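Local coordinates for protein putative SnoaL-like polyketide cyclase (Shewanella putrefaciens, PDB 3GZB) that is a putative SnoaL-like polyketide cyclase of the NTF2-like superfamily, whose natural substrate and exact reaction remain to be established, at residues Gln21-Ala26 against Glu85-Ala90; Ala32-Asp37 against Leu78-Asn83; Phe51-Ala56 against Ile142-Met147; His101-Gly106 against Ile115-Ile120. All coordinates share one frame; numbering follows the deposited sequence. Where two conformers were deposited one is given.

Contact 1 (Gln21-Ala26 against Glu85-Ala90); sequences QEQQLA and EHMYNA
Gln23 runs alongside Met87 and crosses Asn89, two residues that point from the same face of strand 86-90 toward helix 21-26. Beyond CG its chain is extended, and it slides past the selenomethionine Met87 in the opposite direction: Gln23 CB packs on Met87 SE and CE, while Gln23 OE1 lies 3.4 Å from Met87 CE. The bend of Met87 at its last torsion turns that methyl group back beside the glutamine. On the other branch of the amide, Gln23 NE2 donates to Asn89 OD1 over 2.9 Å, with an N-H...O angle of 153°. The two side chains cross at about a right angle, and their amide planes stand 75° apart.

The two branches of the Asn89 amide serve different partners. Asn89 ND2 donates to a water at 2.9 Å, and that water in turn gives a weak bond to Glu22 OE1 at 3.4 Å. Asn89 ND2 is also hydrogen-bonded to the carbonyl of Gly91. With one bond at OD1 and two at ND2, the amide would be restricted in its rotation.

Tyr88 points the other way, and its hydroxyl bonds to Leu141 O of the second subunit. Helix segment 21-26 and strand 86-90 run at 127° to one another, with 8.6 Å between their axes. This is a mixed, largely surface packing of the N-terminal helix against a strand of the curved sheet, consistent with the alpha+beta cone of the NTF2-like fold.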
# COMPACT_ATOMS: atom_id res chain seq x y z
N GLN A 21 8.06 17.47 -2.09
CA GLN A 21 8.21 17.46 -3.54
C GLN A 21 7.94 16.07 -4.18
O GLN A 21 7.50 15.98 -5.32
CB GLN A 21 9.57 17.98 -3.95
CG GLN A 21 9.81 19.47 -3.61
CD GLN A 21 8.95 20.47 -4.39
OE1 GLN A 21 8.42 20.18 -5.52
NE2 GLN A 21 8.84 21.65 -3.82
N GLU A 22 8.30 15.01 -3.46
CA GLU A 22 8.10 13.66 -3.98
C GLU A 22 6.61 13.37 -4.16
O GLU A 22 6.16 12.84 -5.16
CB GLU A 22 8.74 12.63 -3.01
CG GLU A 22 10.22 12.84 -2.84
CD GLU A 22 10.64 13.76 -1.72
OE1 GLU A 22 9.87 14.62 -1.21
OE2 GLU A 22 11.84 13.63 -1.33
N GLN A 23 5.81 13.78 -3.17
CA GLN A 23 4.35 13.69 -3.32
C GLN A 23 3.82 14.57 -4.46
O GLN A 23 2.95 14.13 -5.20
CB GLN A 23 3.66 14.00 -2.01
CG GLN A 23 3.92 12.98 -0.88
CD GLN A 23 3.15 13.34 0.38
OE1 GLN A 23 2.10 13.97 0.33
NE2 GLN A 23 3.68 12.93 1.54
N GLN A 24 4.36 15.78 -4.64
CA GLN A 24 3.88 16.69 -5.67
C GLN A 24 4.10 16.06 -7.04
O GLN A 24 3.25 16.16 -7.91
CB GLN A 24 4.58 18.05 -5.57
CG GLN A 24 4.23 18.87 -4.36
CD GLN A 24 4.74 20.27 -4.42
OE1 GLN A 24 4.61 20.95 -5.47
NE2 GLN A 24 5.33 20.74 -3.32
N LEU A 25 5.23 15.40 -7.20
CA LEU A 25 5.50 14.75 -8.48
C LEU A 25 4.57 13.55 -8.72
O LEU A 25 4.10 13.34 -9.82
CB LEU A 25 6.97 14.35 -8.60
CG LEU A 25 7.43 13.88 -9.99
CD1 LEU A 25 7.26 15.00 -11.06
CD2 LEU A 25 8.89 13.37 -9.95
N ALA A 26 4.29 12.79 -7.66
CA ALA A 26 3.37 11.70 -7.75
C ALA A 26 2.01 12.19 -8.21
O ALA A 26 1.37 11.50 -9.00
CB ALA A 26 3.23 11.00 -6.38
N GLU A 85 -7.57 8.37 0.36
CA GLU A 85 -7.79 8.50 1.79
C GLU A 85 -6.55 8.96 2.54
O GLU A 85 -6.64 9.70 3.56
CB GLU A 85 -8.27 7.17 2.35
CG GLU A 85 -9.63 6.77 1.78
CD GLU A 85 -10.76 7.73 2.10
OE1 GLU A 85 -10.73 8.36 3.19
OE2 GLU A 85 -11.70 7.83 1.26
N HIS A 86 -5.38 8.54 2.09
CA HIS A 86 -4.13 8.91 2.71
C HIS A 86 -2.97 8.76 1.74
O HIS A 86 -2.94 7.85 0.92
CB HIS A 86 -3.97 8.07 3.99
CG HIS A 86 -2.90 8.56 4.88
ND1 HIS A 86 -2.78 9.89 5.25
CD2 HIS A 86 -1.91 7.90 5.53
CE1 HIS A 86 -1.74 10.02 6.06
NE2 HIS A 86 -1.20 8.83 6.23
N MSE A 87 -2.05 9.71 1.77
CA MSE A 87 -0.79 9.65 1.01
C MSE A 87 0.35 10.01 1.97
O MSE A 87 0.24 10.95 2.80
CB MSE A 87 -0.81 10.62 -0.18
CG MSE A 87 0.53 10.72 -0.94
SE MSE A 87 0.44 11.65 -2.63
CE MSE A 87 -0.28 13.34 -2.03
N TYR A 88 1.42 9.26 1.88
CA TYR A 88 2.63 9.55 2.62
C TYR A 88 3.85 9.15 1.83
O TYR A 88 3.73 8.53 0.74
CB TYR A 88 2.63 8.84 4.00
CG TYR A 88 2.27 7.36 4.03
CD1 TYR A 88 0.95 6.92 3.91
CD2 TYR A 88 3.27 6.39 4.17
CE1 TYR A 88 0.64 5.54 4.04
CE2 TYR A 88 2.95 5.01 4.25
CZ TYR A 88 1.67 4.63 4.20
OH TYR A 88 1.24 3.30 4.29
N ASN A 89 5.03 9.53 2.33
CA ASN A 89 6.25 9.18 1.62
C ASN A 89 7.40 8.92 2.57
O ASN A 89 7.45 9.49 3.68
CB ASN A 89 6.67 10.22 0.56
CG ASN A 89 7.22 11.52 1.14
OD1 ASN A 89 6.48 12.25 1.77
ND2 ASN A 89 8.54 11.74 1.01
N ALA A 90 8.28 8.06 2.12
CA ALA A 90 9.58 7.82 2.75
C ALA A 90 10.62 8.12 1.70
O ALA A 90 10.86 7.32 0.77
CB ALA A 90 9.70 6.30 3.21
O HOH W 1 10.04 13.97 2.10

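Contact 2 (Ala32-Asp37 against Leu78-Asn83); sequences ALTEHD and LEYDFN. With EDO (1,2-ethanediol), chain M.
Tyr80 lies across the end of helix 21-34, its side chain crossing that of Thr34 at about a right angle. Beyond CB, the ring begins at CG, which comes within 4.2 Å of Thr34 O. On one branch CD1 lies 3.5 Å from Thr34 O, and CE1 meets both Thr34 CA and His36 NE2; on the other, CE2 packs 3.7 Å from Thr34 CG2. Thr34 CA sits over one face as a CH-pi contact, 4.0 Å from the centroid. At the tip, Tyr80 OH touches Leu33 CG and shares a water with Leu33 O; it is also hydrogen-bonded to a bound methylpentanediol. An alanine here would probably leave Thr34 CA and CG2 without their aromatic cover and the water without its phenolic partner.

At the backbone, Tyr80 N donates to Thr34 O at 3.2 Å. His36, in the Schellman motif that ends the helix, brings CE1 to 3.2 Å from Leu78 O, while its NE2 is hydrogen-bonded to His74. Glu35 and Glu79 lie side by side, and one water donates to OE2 of both, which probably eases the repulsion between these like charges. The helix end thus meets the run into strand 81-84, and the bound methylpentanediol and the stack of Tyr80 on Phe102 are consistent with the ligand cavity of NTF2-like proteins.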
# COMPACT_ATOMS: atom_id res chain seq x y z
N ALA A 32 -1.90 12.44 -14.90
CA ALA A 32 -1.67 11.98 -16.29
C ALA A 32 -2.23 10.59 -16.54
O ALA A 32 -2.92 10.33 -17.53
CB ALA A 32 -0.17 12.04 -16.67
N LEU A 33 -1.96 9.67 -15.62
CA LEU A 33 -2.42 8.30 -15.78
C LEU A 33 -3.95 8.21 -15.86
O LEU A 33 -4.50 7.58 -16.77
CB LEU A 33 -1.91 7.46 -14.59
CG LEU A 33 -2.31 5.99 -14.55
CD1 LEU A 33 -1.58 5.18 -15.66
CD2 LEU A 33 -2.00 5.41 -13.16
N THR A 34 -4.61 8.85 -14.89
CA THR A 34 -6.04 8.71 -14.78
C THR A 34 -6.81 9.48 -15.84
O THR A 34 -7.98 9.16 -16.08
CB THR A 34 -6.55 9.05 -13.36
OG1 THR A 34 -6.32 10.45 -13.12
CG2 THR A 34 -5.91 8.15 -12.24
N GLU A 35 -6.18 10.46 -16.49
CA GLU A 35 -6.68 11.20 -17.65
C GLU A 35 -6.30 10.54 -18.99
O GLU A 35 -6.65 11.06 -20.06
CB GLU A 35 -6.08 12.63 -17.64
CG GLU A 35 -6.50 13.49 -16.44
CD GLU A 35 -5.60 14.71 -16.28
OE1 GLU A 35 -4.73 14.97 -17.18
OE2 GLU A 35 -5.75 15.39 -15.24
N HIS A 36 -5.56 9.42 -18.95
CA HIS A 36 -5.07 8.77 -20.18
C HIS A 36 -4.22 9.73 -21.01
O HIS A 36 -4.24 9.68 -22.26
CB HIS A 36 -6.26 8.18 -21.00
CG HIS A 36 -7.16 7.30 -20.21
ND1 HIS A 36 -8.39 7.72 -19.76
CD2 HIS A 36 -7.01 6.02 -19.78
CE1 HIS A 36 -8.98 6.72 -19.12
NE2 HIS A 36 -8.14 5.68 -19.09
N ASP A 37 -3.43 10.58 -20.33
CA ASP A 37 -2.53 11.51 -21.00
C ASP A 37 -1.19 10.81 -21.24
O ASP A 37 -0.22 11.02 -20.49
CB ASP A 37 -2.40 12.80 -20.22
CG ASP A 37 -1.43 13.82 -20.84
OD1 ASP A 37 -0.92 13.58 -21.96
OD2 ASP A 37 -1.19 14.82 -20.14
N LEU A 78 -13.38 6.10 -20.01
CA LEU A 78 -13.38 7.53 -19.78
C LEU A 78 -12.41 7.89 -18.66
O LEU A 78 -11.97 6.99 -17.92
CB LEU A 78 -14.81 8.00 -19.44
CG LEU A 78 -15.86 7.78 -20.54
CD1 LEU A 78 -17.27 8.21 -19.99
CD2 LEU A 78 -15.47 8.49 -21.82
N GLU A 79 -12.11 9.17 -18.48
CA GLU A 79 -11.26 9.55 -17.34
C GLU A 79 -11.82 8.91 -16.07
O GLU A 79 -13.04 8.90 -15.86
CB GLU A 79 -11.19 11.07 -17.15
CG GLU A 79 -10.47 11.51 -15.91
CD GLU A 79 -10.20 13.01 -15.80
OE1 GLU A 79 -10.61 13.75 -16.72
OE2 GLU A 79 -9.59 13.41 -14.77
N TYR A 80 -10.93 8.40 -15.23
CA TYR A 80 -11.29 7.82 -13.95
C TYR A 80 -10.60 8.59 -12.83
O TYR A 80 -9.74 9.42 -13.10
CB TYR A 80 -11.00 6.33 -13.89
CG TYR A 80 -9.57 5.90 -14.06
CD1 TYR A 80 -8.93 5.92 -15.30
CD2 TYR A 80 -8.86 5.39 -12.97
CE1 TYR A 80 -7.62 5.49 -15.46
CE2 TYR A 80 -7.54 4.94 -13.12
CZ TYR A 80 -6.95 4.96 -14.39
OH TYR A 80 -5.67 4.50 -14.59
N ASP A 81 -11.03 8.37 -11.60
CA ASP A 81 -10.48 9.12 -10.47
C ASP A 81 -9.80 8.21 -9.49
O ASP A 81 -10.20 7.05 -9.31
CB ASP A 81 -11.56 9.92 -9.75
CG ASP A 81 -12.20 10.98 -10.62
OD1 ASP A 81 -11.53 11.53 -11.52
OD2 ASP A 81 -13.39 11.25 -10.39
N PHE A 82 -8.75 8.72 -8.86
CA PHE A 82 -8.16 8.08 -7.72
C PHE A 82 -8.51 8.95 -6.52
O PHE A 82 -7.99 10.07 -6.41
CB PHE A 82 -6.67 7.89 -7.89
CG PHE A 82 -5.99 7.07 -6.83
CD1 PHE A 82 -6.58 6.00 -6.18
CD2 PHE A 82 -4.67 7.30 -6.58
CE1 PHE A 82 -5.89 5.23 -5.30
CE2 PHE A 82 -3.96 6.50 -5.69
CZ PHE A 82 -4.59 5.48 -5.04
N ASN A 83 -9.43 8.47 -5.70
CA ASN A 83 -9.93 9.21 -4.55
C ASN A 83 -9.14 8.72 -3.37
O ASN A 83 -9.36 7.61 -2.85
CB ASN A 83 -11.42 8.99 -4.41
CG ASN A 83 -12.20 9.59 -5.55
OD1 ASN A 83 -11.91 10.70 -5.97
ND2 ASN A 83 -13.18 8.86 -6.07
C1 EDO M . -15.18 8.70 -12.68
O1 EDO M . -14.98 7.98 -13.93
C2 EDO M . -15.50 10.14 -12.94
O2 EDO M . -16.84 10.04 -13.44
O HOH W 2 -4.62 4.89 -17.33
O HOH W 3 -8.28 15.62 -14.19

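Contact 3 (Phe51-Ala56 against Ile142-Met147); sequences FFDKTA and IDYQTM
Strand 51-53 gives way to residues 54-56, which have helical backbone angles but not the regular bonds, and these face Ile142 where strand 134-142 passes into helix 144-147; the CA atoms of Thr55 and Ile142 are 6.1 Å apart. In the conformer of Thr55 given here, Ile142 N donates an almost straight bond to Thr55 OG1 at 2.9 Å, and that hydroxyl in turn donates to Asp53 OD1 on the syn side of the carboxylate. The same oxygen takes Ala56 N from above the plane, which makes an Asx motif.

Asp53 and Tyr144 meet tip to tip. Tyr144 OH donates to Asp53 OD2 over a very short 2.5 Å, the carboxylate and ring planes being only 11° apart. Ile142 CG2 lies over the centre of one face of the Tyr144 ring. An alanine in place of Asp53 would probably leave the Tyr144 hydroxyl and Ala56 N without their acceptors.

At the helix start, Asp143 caps Thr146 N through OD1, while its OD2 also accepts from His86 of the second subunit. The contact joins the turn after strand 50-53 to an N-capped C-terminal helix, and a methylpentanediol beside Tyr144 is consistent with the pocket of an NTF2-like fold.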
# COMPACT_ATOMS: atom_id res chain seq x y z
N PHE A 51 6.09 -1.38 -14.19
CA PHE A 51 4.70 -1.27 -13.75
C PHE A 51 4.33 -2.68 -13.27
O PHE A 51 4.32 -3.63 -14.09
CB PHE A 51 3.81 -0.81 -14.91
CG PHE A 51 2.42 -0.38 -14.49
CD1 PHE A 51 1.50 -1.31 -14.04
CD2 PHE A 51 2.06 0.95 -14.51
CE1 PHE A 51 0.23 -0.91 -13.62
CE2 PHE A 51 0.78 1.34 -14.10
CZ PHE A 51 -0.09 0.40 -13.65
N PHE A 52 4.07 -2.86 -11.98
CA PHE A 52 3.79 -4.19 -11.41
C PHE A 52 2.44 -4.17 -10.72
O PHE A 52 2.30 -3.60 -9.63
CB PHE A 52 4.92 -4.57 -10.44
CG PHE A 52 4.94 -6.01 -9.99
CD1 PHE A 52 4.07 -6.95 -10.42
CD2 PHE A 52 5.95 -6.41 -9.11
CE1 PHE A 52 4.15 -8.27 -9.98
CE2 PHE A 52 6.05 -7.73 -8.70
CZ PHE A 52 5.14 -8.65 -9.16
N ASP A 53 1.43 -4.79 -11.31
CA ASP A 53 0.19 -5.08 -10.59
C ASP A 53 0.45 -6.40 -9.86
O ASP A 53 0.40 -7.50 -10.44
CB ASP A 53 -1.00 -5.10 -11.50
CG ASP A 53 -2.33 -5.35 -10.72
OD1 ASP A 53 -2.30 -6.05 -9.69
OD2 ASP A 53 -3.34 -4.88 -11.23
N LYS A 54 0.79 -6.27 -8.58
CA LYS A 54 1.17 -7.45 -7.80
C LYS A 54 -0.02 -8.32 -7.53
O LYS A 54 0.12 -9.55 -7.47
CB LYS A 54 1.88 -7.10 -6.50
CG LYS A 54 3.26 -6.69 -6.70
CD LYS A 54 3.92 -6.49 -5.37
CE LYS A 54 4.26 -7.78 -4.65
NZ LYS A 54 4.81 -7.53 -3.27
N THR A 55 -1.20 -7.74 -7.36
CA THR A 55 -2.43 -8.51 -7.18
C THR A 55 -2.65 -9.41 -8.37
O THR A 55 -2.83 -10.62 -8.13
CB THR A 55 -3.58 -7.59 -6.75
OG1 THR A 55 -3.47 -6.31 -7.38
CG2 THR A 55 -3.55 -7.40 -5.25
N ALA A 56 -2.51 -8.86 -9.60
CA ALA A 56 -2.74 -9.61 -10.85
C ALA A 56 -1.53 -10.44 -11.25
O ALA A 56 -1.63 -11.25 -12.21
CB ALA A 56 -3.10 -8.65 -11.95
N ILE A 142 -4.58 -3.99 -6.06
CA ILE A 142 -5.98 -3.66 -6.39
C ILE A 142 -6.90 -4.69 -5.78
O ILE A 142 -6.64 -5.90 -5.87
CB ILE A 142 -6.18 -3.68 -7.89
CG1 ILE A 142 -5.20 -2.75 -8.61
CG2 ILE A 142 -7.61 -3.33 -8.32
CD1 ILE A 142 -5.23 -1.31 -8.22
N ASP A 143 -8.02 -4.22 -5.17
CA ASP A 143 -9.02 -5.13 -4.59
C ASP A 143 -10.04 -5.56 -5.67
O ASP A 143 -11.17 -5.06 -5.77
CB ASP A 143 -9.73 -4.44 -3.39
CG ASP A 143 -10.74 -5.31 -2.69
OD1 ASP A 143 -10.95 -6.47 -3.06
OD2 ASP A 143 -11.35 -4.74 -1.76
N TYR A 144 -9.63 -6.54 -6.48
CA TYR A 144 -10.46 -7.00 -7.60
C TYR A 144 -11.74 -7.69 -7.13
O TYR A 144 -12.75 -7.60 -7.81
CB TYR A 144 -9.68 -7.96 -8.49
CG TYR A 144 -8.63 -7.28 -9.31
CD1 TYR A 144 -8.98 -6.41 -10.30
CD2 TYR A 144 -7.26 -7.49 -9.09
CE1 TYR A 144 -8.04 -5.77 -11.06
CE2 TYR A 144 -6.31 -6.82 -9.84
CZ TYR A 144 -6.69 -6.01 -10.82
OH TYR A 144 -5.76 -5.34 -11.61
N GLN A 145 -11.72 -8.39 -5.99
CA GLN A 145 -12.94 -9.03 -5.54
C GLN A 145 -14.03 -8.01 -5.23
O GLN A 145 -15.20 -8.25 -5.57
CB GLN A 145 -12.71 -9.92 -4.33
CG GLN A 145 -13.96 -10.74 -3.94
CD GLN A 145 -14.41 -11.70 -5.05
OE1 GLN A 145 -13.64 -12.56 -5.47
NE2 GLN A 145 -15.64 -11.49 -5.59
N THR A 146 -13.66 -6.88 -4.64
CA THR A 146 -14.64 -5.83 -4.38
C THR A 146 -15.20 -5.30 -5.69
O THR A 146 -16.42 -5.04 -5.83
CB THR A 146 -14.09 -4.74 -3.48
OG1 THR A 146 -13.91 -5.30 -2.16
CG2 THR A 146 -15.02 -3.52 -3.39
N MSE A 147 -14.34 -5.09 -6.67
CA MSE A 147 -14.77 -4.68 -7.99
C MSE A 147 -15.76 -5.71 -8.55
O MSE A 147 -16.85 -5.36 -9.07
CB MSE A 147 -13.55 -4.53 -8.92
CG MSE A 147 -13.95 -4.17 -10.31
SE MSE A 147 -12.54 -4.50 -11.64
CE MSE A 147 -12.69 -6.39 -11.74

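Contact 4 (His101-Gly106 against Ile115-Ile120); sequences HFKGPG and IIDVAI. With EDO (1,2-ethanediol), chain M.
The strands 101-103 and 115-120 run antiparallel at 176°, with Phe102 facing Val118 and Gly104 facing Ile116 as hydrogen-bonded pairs; four backbone bonds, two in each pair, join them, the shortest being Ile116 N to Gly104 O at 2.8 Å.

His101, Lys103 and Asp117 share one face of the sheet. His101 pairs with Ala119 in the register, but its ring reaches diagonally to Asp117 on the neighbouring strand, and His101 NE2 donates to Asp117 OD1 at 2.7 Å. The acceptor lies within 2° of the ring plane and is met on the syn side of the carboxylate, a His-carboxylate bond that would favour a fixed ring orientation. Val118 O approaches the ring edge, 3.2 Å from His101 CD2. The second carboxylate oxygen, Asp117 OD2, lies against the aliphatic Lys103 CD and CE. An ethanediol, probably from the crystallisation liquor, covers part of one face of the imidazole and accepts from Lys103 N.

On the other face, Phe102 CB packs 4.0 Å from Val118 CG2 and also on Ile116 CD1, while Phe102 CE1 meets Ile120 CD1 at 4.1 Å. The Phe102 ring also meets Phe109 edge to face. Gly104 has backbone angles at which a side chain would be jammed against the preceding carbonyl, and the chain turns a corner there. This is an antiparallel pair of the curved NTF2-like sheet, polar on one face; the other is apolar and packs on helix 144-151, with Phe102 beside two methylpentanediols, consistent with a ligand pocket.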
# COMPACT_ATOMS: atom_id res chain seq x y z
N HIS A 101 -12.25 5.13 -8.91
CA HIS A 101 -13.64 5.28 -9.35
C HIS A 101 -13.71 5.38 -10.85
O HIS A 101 -13.19 6.34 -11.44
CB HIS A 101 -14.24 6.53 -8.68
CG HIS A 101 -15.67 6.75 -9.02
ND1 HIS A 101 -16.26 7.99 -8.94
CD2 HIS A 101 -16.65 5.87 -9.36
CE1 HIS A 101 -17.55 7.88 -9.26
NE2 HIS A 101 -17.82 6.61 -9.51
N PHE A 102 -14.38 4.39 -11.45
CA PHE A 102 -14.63 4.33 -12.87
C PHE A 102 -16.15 4.46 -13.11
O PHE A 102 -16.95 3.74 -12.50
CB PHE A 102 -14.19 3.01 -13.50
CG PHE A 102 -12.71 2.77 -13.51
CD1 PHE A 102 -12.07 2.24 -12.41
CD2 PHE A 102 -11.97 3.01 -14.66
CE1 PHE A 102 -10.72 1.94 -12.45
CE2 PHE A 102 -10.60 2.74 -14.69
CZ PHE A 102 -10.00 2.20 -13.60
N LYS A 103 -16.51 5.34 -14.02
CA LYS A 103 -17.89 5.48 -14.52
C LYS A 103 -17.88 5.64 -16.03
O LYS A 103 -17.12 6.47 -16.58
CB LYS A 103 -18.60 6.63 -13.86
CG LYS A 103 -20.08 6.79 -14.31
CD LYS A 103 -20.79 7.78 -13.38
CE LYS A 103 -22.31 7.75 -13.56
NZ LYS A 103 -22.82 8.98 -14.24
N GLY A 104 -18.63 4.80 -16.71
CA GLY A 104 -18.72 4.89 -18.17
C GLY A 104 -19.02 3.59 -18.84
O GLY A 104 -19.44 2.64 -18.21
N PRO A 105 -18.81 3.53 -20.16
CA PRO A 105 -19.05 2.33 -20.91
C PRO A 105 -18.37 1.13 -20.27
O PRO A 105 -17.24 1.22 -19.82
CB PRO A 105 -18.40 2.65 -22.27
CG PRO A 105 -18.65 4.12 -22.43
CD PRO A 105 -18.43 4.66 -21.04
N GLY A 106 -19.11 0.03 -20.21
CA GLY A 106 -18.65 -1.13 -19.44
C GLY A 106 -17.94 -2.22 -20.23
O GLY A 106 -17.68 -3.30 -19.69
N ILE A 115 -23.56 1.05 -19.04
CA ILE A 115 -22.77 2.01 -18.29
C ILE A 115 -22.56 1.42 -16.89
O ILE A 115 -23.53 0.97 -16.25
CB ILE A 115 -23.45 3.41 -18.19
CG1 ILE A 115 -23.66 4.03 -19.59
CG2 ILE A 115 -22.64 4.35 -17.29
CD1 ILE A 115 -22.39 4.20 -20.40
N ILE A 116 -21.30 1.40 -16.45
CA ILE A 116 -20.93 0.86 -15.15
C ILE A 116 -20.45 1.98 -14.24
O ILE A 116 -20.09 3.08 -14.68
CB ILE A 116 -19.89 -0.34 -15.23
CG1 ILE A 116 -18.55 0.08 -15.80
CG2 ILE A 116 -20.56 -1.53 -15.95
CD1 ILE A 116 -17.57 0.87 -14.84
N ASP A 117 -20.48 1.71 -12.94
CA ASP A 117 -19.97 2.64 -11.93
C ASP A 117 -19.40 1.79 -10.80
O ASP A 117 -20.15 1.09 -10.10
CB ASP A 117 -21.16 3.48 -11.45
CG ASP A 117 -20.77 4.74 -10.67
OD1 ASP A 117 -19.67 4.81 -10.12
OD2 ASP A 117 -21.65 5.65 -10.54
N VAL A 118 -18.08 1.79 -10.64
CA VAL A 118 -17.43 1.00 -9.61
C VAL A 118 -16.41 1.85 -8.86
O VAL A 118 -15.83 2.79 -9.44
CB VAL A 118 -16.68 -0.25 -10.19
CG1 VAL A 118 -17.72 -1.22 -10.81
CG2 VAL A 118 -15.61 0.08 -11.25
N ALA A 119 -16.20 1.49 -7.59
CA ALA A 119 -15.22 2.16 -6.73
C ALA A 119 -14.36 1.07 -6.11
O ALA A 119 -14.85 0.25 -5.31
CB ALA A 119 -15.96 2.99 -5.63
N ILE A 120 -13.10 1.01 -6.52
CA ILE A 120 -12.25 -0.15 -6.26
C ILE A 120 -11.16 0.21 -5.24
O ILE A 120 -10.31 1.03 -5.50
CB ILE A 120 -11.57 -0.63 -7.55
CG1 ILE A 120 -12.56 -0.80 -8.70
CG2 ILE A 120 -10.77 -1.93 -7.25
CD1 ILE A 120 -11.96 -1.15 -10.09
C1 EDO M . -15.18 8.70 -12.68
O1 EDO M . -14.98 7.98 -13.93
C2 EDO M . -15.50 10.14 -12.94
O2 EDO M . -16.84 10.04 -13.44

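All four contacts reach the same curved sheet. Contacts 1 and 2 both use helix 21-34, their centres about 17 Å apart, and bring it against strand 86-90 and the run leading into strand 81-84. Contacts 2 and 4, with centres about 12 Å apart, touch directly: Asp81 O lies 2.8 Å from His101 N, a probable hydrogen bond, and one ethanediol bridges the two contacts, bonded to Glu79 O and Lys103 N. Contacts 3 and 4 meet through Ile120, whose CD1 packs 3.6 Å from Met147 CG. Bound methylpentanediols lie beside contacts 2, 3 and 4, which suggests that these three border the pocket. Contact 1 sits farther off, about 26 Å from contact 4 between centres; like contact 3, it touches the second subunit.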